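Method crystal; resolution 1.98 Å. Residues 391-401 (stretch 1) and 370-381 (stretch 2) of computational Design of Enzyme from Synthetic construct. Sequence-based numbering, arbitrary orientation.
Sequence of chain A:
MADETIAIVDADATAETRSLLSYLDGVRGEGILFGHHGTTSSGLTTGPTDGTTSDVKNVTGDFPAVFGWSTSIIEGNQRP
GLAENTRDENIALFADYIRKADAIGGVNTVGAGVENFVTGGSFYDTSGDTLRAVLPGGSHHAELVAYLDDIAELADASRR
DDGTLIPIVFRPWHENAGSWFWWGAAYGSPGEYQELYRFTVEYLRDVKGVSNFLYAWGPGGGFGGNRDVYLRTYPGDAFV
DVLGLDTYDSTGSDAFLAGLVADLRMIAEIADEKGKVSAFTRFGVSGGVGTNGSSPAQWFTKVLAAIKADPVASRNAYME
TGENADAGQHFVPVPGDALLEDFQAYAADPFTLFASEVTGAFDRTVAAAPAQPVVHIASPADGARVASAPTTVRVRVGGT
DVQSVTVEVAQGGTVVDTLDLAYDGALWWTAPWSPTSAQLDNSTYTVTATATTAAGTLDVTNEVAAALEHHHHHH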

# COMPACT_ATOMS: atom_id res chain seq x y z
N THR A 391 15.79 16.90 -22.13
CA THR A 391 15.34 16.19 -20.95
C THR A 391 15.75 14.73 -21.14
O THR A 391 16.04 14.31 -22.25
CB THR A 391 13.82 16.30 -20.76
OG1 THR A 391 13.44 15.60 -19.57
CG2 THR A 391 13.08 15.69 -21.95
N THR A 392 15.79 13.97 -20.06
CA THR A 392 16.26 12.59 -20.17
C THR A 392 15.08 11.64 -20.23
O THR A 392 14.22 11.68 -19.35
CB THR A 392 17.13 12.22 -18.96
OG1 THR A 392 18.21 13.15 -18.87
CG2 THR A 392 17.69 10.81 -19.12
N VAL A 393 15.02 10.82 -21.27
CA VAL A 393 14.04 9.75 -21.35
C VAL A 393 14.58 8.54 -20.60
O VAL A 393 15.73 8.12 -20.83
CB VAL A 393 13.74 9.33 -22.80
CG1 VAL A 393 12.77 8.17 -22.82
CG2 VAL A 393 13.18 10.50 -23.62
N ARG A 394 13.78 8.00 -19.70
CA ARG A 394 14.19 6.81 -18.95
C ARG A 394 13.14 5.73 -19.16
O ARG A 394 11.96 5.95 -18.90
CB ARG A 394 14.28 7.11 -17.45
CG ARG A 394 15.39 8.10 -17.08
CD ARG A 394 15.30 8.49 -15.59
NE ARG A 394 16.36 9.43 -15.22
CZ ARG A 394 16.27 10.75 -15.38
NH1 ARG A 394 15.17 11.30 -15.87
NH2 ARG A 394 17.29 11.52 -15.03
N VAL A 395 13.58 4.57 -19.63
CA VAL A 395 12.70 3.43 -19.77
C VAL A 395 13.18 2.28 -18.88
O VAL A 395 14.37 1.92 -18.88
CB VAL A 395 12.65 2.94 -21.23
CG1 VAL A 395 11.76 1.69 -21.33
CG2 VAL A 395 12.13 4.06 -22.16
N ARG A 396 12.24 1.71 -18.14
CA ARG A 396 12.48 0.51 -17.34
C ARG A 396 11.90 -0.71 -18.08
O ARG A 396 10.72 -0.74 -18.41
CB ARG A 396 11.84 0.67 -15.96
CG ARG A 396 11.87 -0.57 -15.05
CD ARG A 396 13.26 -1.14 -14.91
NE ARG A 396 13.28 -2.32 -14.05
CZ ARG A 396 14.38 -3.02 -13.77
NH1 ARG A 396 15.56 -2.66 -14.28
NH2 ARG A 396 14.30 -4.08 -12.98
N VAL A 397 12.75 -1.69 -18.35
CA VAL A 397 12.26 -2.97 -18.85
C VAL A 397 12.63 -4.02 -17.81
O VAL A 397 13.81 -4.25 -17.56
CB VAL A 397 12.90 -3.35 -20.19
CG1 VAL A 397 12.18 -4.55 -20.79
CG2 VAL A 397 12.88 -2.17 -21.15
N GLY A 398 11.62 -4.64 -17.21
CA GLY A 398 11.86 -5.63 -16.18
C GLY A 398 11.39 -7.03 -16.53
O GLY A 398 10.52 -7.23 -17.39
N GLY A 399 11.96 -8.01 -15.86
CA GLY A 399 11.49 -9.38 -15.96
C GLY A 399 11.93 -10.12 -17.20
O GLY A 399 11.45 -11.21 -17.46
N THR A 400 12.84 -9.55 -17.99
CA THR A 400 13.39 -10.29 -19.13
C THR A 400 14.75 -9.70 -19.48
O THR A 400 15.06 -8.60 -19.05
CB THR A 400 12.44 -10.21 -20.37
OG1 THR A 400 13.02 -10.89 -21.49
CG2 THR A 400 12.18 -8.74 -20.76
N ASP A 401 15.55 -10.44 -20.25
CA ASP A 401 16.80 -9.90 -20.79
C ASP A 401 16.50 -8.97 -21.96
O ASP A 401 15.63 -9.26 -22.77
CB ASP A 401 17.72 -11.03 -21.29
CG ASP A 401 18.37 -11.80 -20.17
OD1 ASP A 401 18.31 -11.36 -19.00
OD2 ASP A 401 18.96 -12.87 -20.46
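Stretch 2 (370-381) PAQPVVHIASPA

Stretch 2 lies beside stretch 1 as an antiparallel neighbour: its strand, Val374 to Ser379, runs at 150° to the N-to-C direction of strand 391-398, and the two axes approach to 4.5 Å. Its first residues are extended loop. Pro370 is out of reach, and Gln372 turns its CA-to-CB bond away. Pro373 makes the first close approach, its CA 3.2 Å from Gly398 O in a CA-H...O contact, with its CB 4.2 Å from Thr400 CG2. Gly399, opposite it, has positive phi, and an ideal CB there would come 2.9 Å from Gln372 O, a clash; the tight backbone passage suits glycine.

Val374 then opens the ladder with a reciprocal pair, Val374 N to Gly398 O and Gly398 N to Val374 O, both 2.9 Å. Val375 falls in a non-hydrogen-bonded pair with Val397, CA atoms 4.5 Å apart, and sends its chi1 p side chain to the face shared by Val395, Val397 and Ile377. Its CG2 lies 3.6 Å from Val395 CG1 and 3.9 Å from Val397 CG2, so one methyl serves two valines.

His376 restores the bonded pairing: His376 N to Arg396 O is 3.0 Å, Arg396 N to His376 O 2.9 Å. On the other face Arg396 CB sits over its ring, 3.9 Å from the centroid, a CH-pi contact. Ile377 pairs with Val395, CG1 to Val395 CG2 at 4.1 Å.

Here the register slips by one. Ala378, phi/psi -72/-30, leaves the extended conformation, and in this bulge Arg394 O receives two weak hydrogen bonds, from Ala378 N at 2.8 Å and Ser379 N at 3.3 Å. Ser379 relocks the pairing: Arg394 N reaches Ser379 O at 2.8 Å, while Ser379 OG accepts from Arg394 NH1 and donates to Thr392 O, both at 3.0 Å. A cis peptide leads into Pro380, whose CD rests 4.3 Å from Val393 CG2.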

# COMPACT_ATOMS: atom_id res chain seq x y z
N PRO A 370 6.57 -17.09 -12.53
CA PRO A 370 7.69 -16.29 -13.04
C PRO A 370 7.25 -14.84 -13.21
O PRO A 370 6.10 -14.61 -13.59
CB PRO A 370 7.97 -16.93 -14.41
CG PRO A 370 6.68 -17.53 -14.81
CD PRO A 370 6.06 -18.03 -13.55
N ALA A 371 8.15 -13.89 -12.94
CA ALA A 371 7.83 -12.47 -13.05
C ALA A 371 7.33 -12.12 -14.45
O ALA A 371 7.83 -12.67 -15.43
CB ALA A 371 9.04 -11.62 -12.70
N GLN A 372 6.35 -11.23 -14.56
CA GLN A 372 5.87 -10.86 -15.88
C GLN A 372 6.76 -9.78 -16.49
O GLN A 372 7.08 -8.79 -15.84
CB GLN A 372 4.39 -10.46 -15.88
CG GLN A 372 4.03 -9.25 -15.02
CD GLN A 372 2.51 -9.08 -14.82
OE1 GLN A 372 1.97 -9.39 -13.74
NE2 GLN A 372 1.81 -8.60 -15.85
N PRO A 373 7.21 -9.99 -17.74
CA PRO A 373 7.99 -8.93 -18.40
C PRO A 373 7.16 -7.64 -18.46
O PRO A 373 5.95 -7.69 -18.71
CB PRO A 373 8.21 -9.50 -19.80
CG PRO A 373 8.18 -10.99 -19.61
CD PRO A 373 7.12 -11.22 -18.55
N VAL A 374 7.79 -6.50 -18.20
CA VAL A 374 7.08 -5.23 -18.21
C VAL A 374 7.95 -4.12 -18.80
O VAL A 374 9.17 -4.12 -18.63
CB VAL A 374 6.62 -4.85 -16.77
CG1 VAL A 374 7.82 -4.64 -15.85
CG2 VAL A 374 5.73 -3.62 -16.79
N VAL A 375 7.34 -3.19 -19.53
CA VAL A 375 8.06 -2.00 -19.97
C VAL A 375 7.25 -0.77 -19.58
O VAL A 375 6.03 -0.71 -19.76
CB VAL A 375 8.43 -2.03 -21.49
CG1 VAL A 375 7.18 -2.14 -22.38
CG2 VAL A 375 9.26 -0.79 -21.87
N HIS A 376 7.93 0.22 -19.01
CA HIS A 376 7.28 1.50 -18.76
C HIS A 376 8.28 2.64 -18.87
O HIS A 376 9.49 2.47 -18.67
CB HIS A 376 6.54 1.52 -17.41
CG HIS A 376 7.42 1.27 -16.23
ND1 HIS A 376 7.82 2.27 -15.38
CD2 HIS A 376 7.94 0.12 -15.73
CE1 HIS A 376 8.57 1.76 -14.42
NE2 HIS A 376 8.65 0.45 -14.61
N ILE A 377 7.77 3.81 -19.23
CA ILE A 377 8.59 5.01 -19.37
C ILE A 377 8.55 5.80 -18.07
O ILE A 377 7.54 6.43 -17.76
CB ILE A 377 8.07 5.89 -20.53
CG1 ILE A 377 8.17 5.13 -21.86
CG2 ILE A 377 8.86 7.20 -20.58
CD1 ILE A 377 7.29 5.71 -23.02
N ALA A 378 9.63 5.74 -17.30
CA ALA A 378 9.70 6.41 -16.00
C ALA A 378 9.78 7.92 -16.16
O ALA A 378 9.35 8.67 -15.28
CB ALA A 378 10.90 5.91 -15.20
N SER A 379 10.39 8.36 -17.26
CA SER A 379 10.40 9.78 -17.59
C SER A 379 10.55 9.99 -19.08
O SER A 379 11.39 9.36 -19.73
CB SER A 379 11.49 10.53 -16.80
OG SER A 379 12.78 10.11 -17.19
N PRO A 380 9.72 10.88 -19.65
CA PRO A 380 8.69 11.63 -18.94
C PRO A 380 7.45 10.77 -18.67
O PRO A 380 7.03 10.04 -19.56
CB PRO A 380 8.36 12.76 -19.92
CG PRO A 380 8.65 12.20 -21.25
CD PRO A 380 9.81 11.26 -21.07
N ALA A 381 6.89 10.87 -17.48
CA ALA A 381 5.74 10.06 -17.09
C ALA A 381 4.52 10.40 -17.95
O ALA A 381 4.41 11.50 -18.47
CB ALA A 381 5.42 10.28 -15.64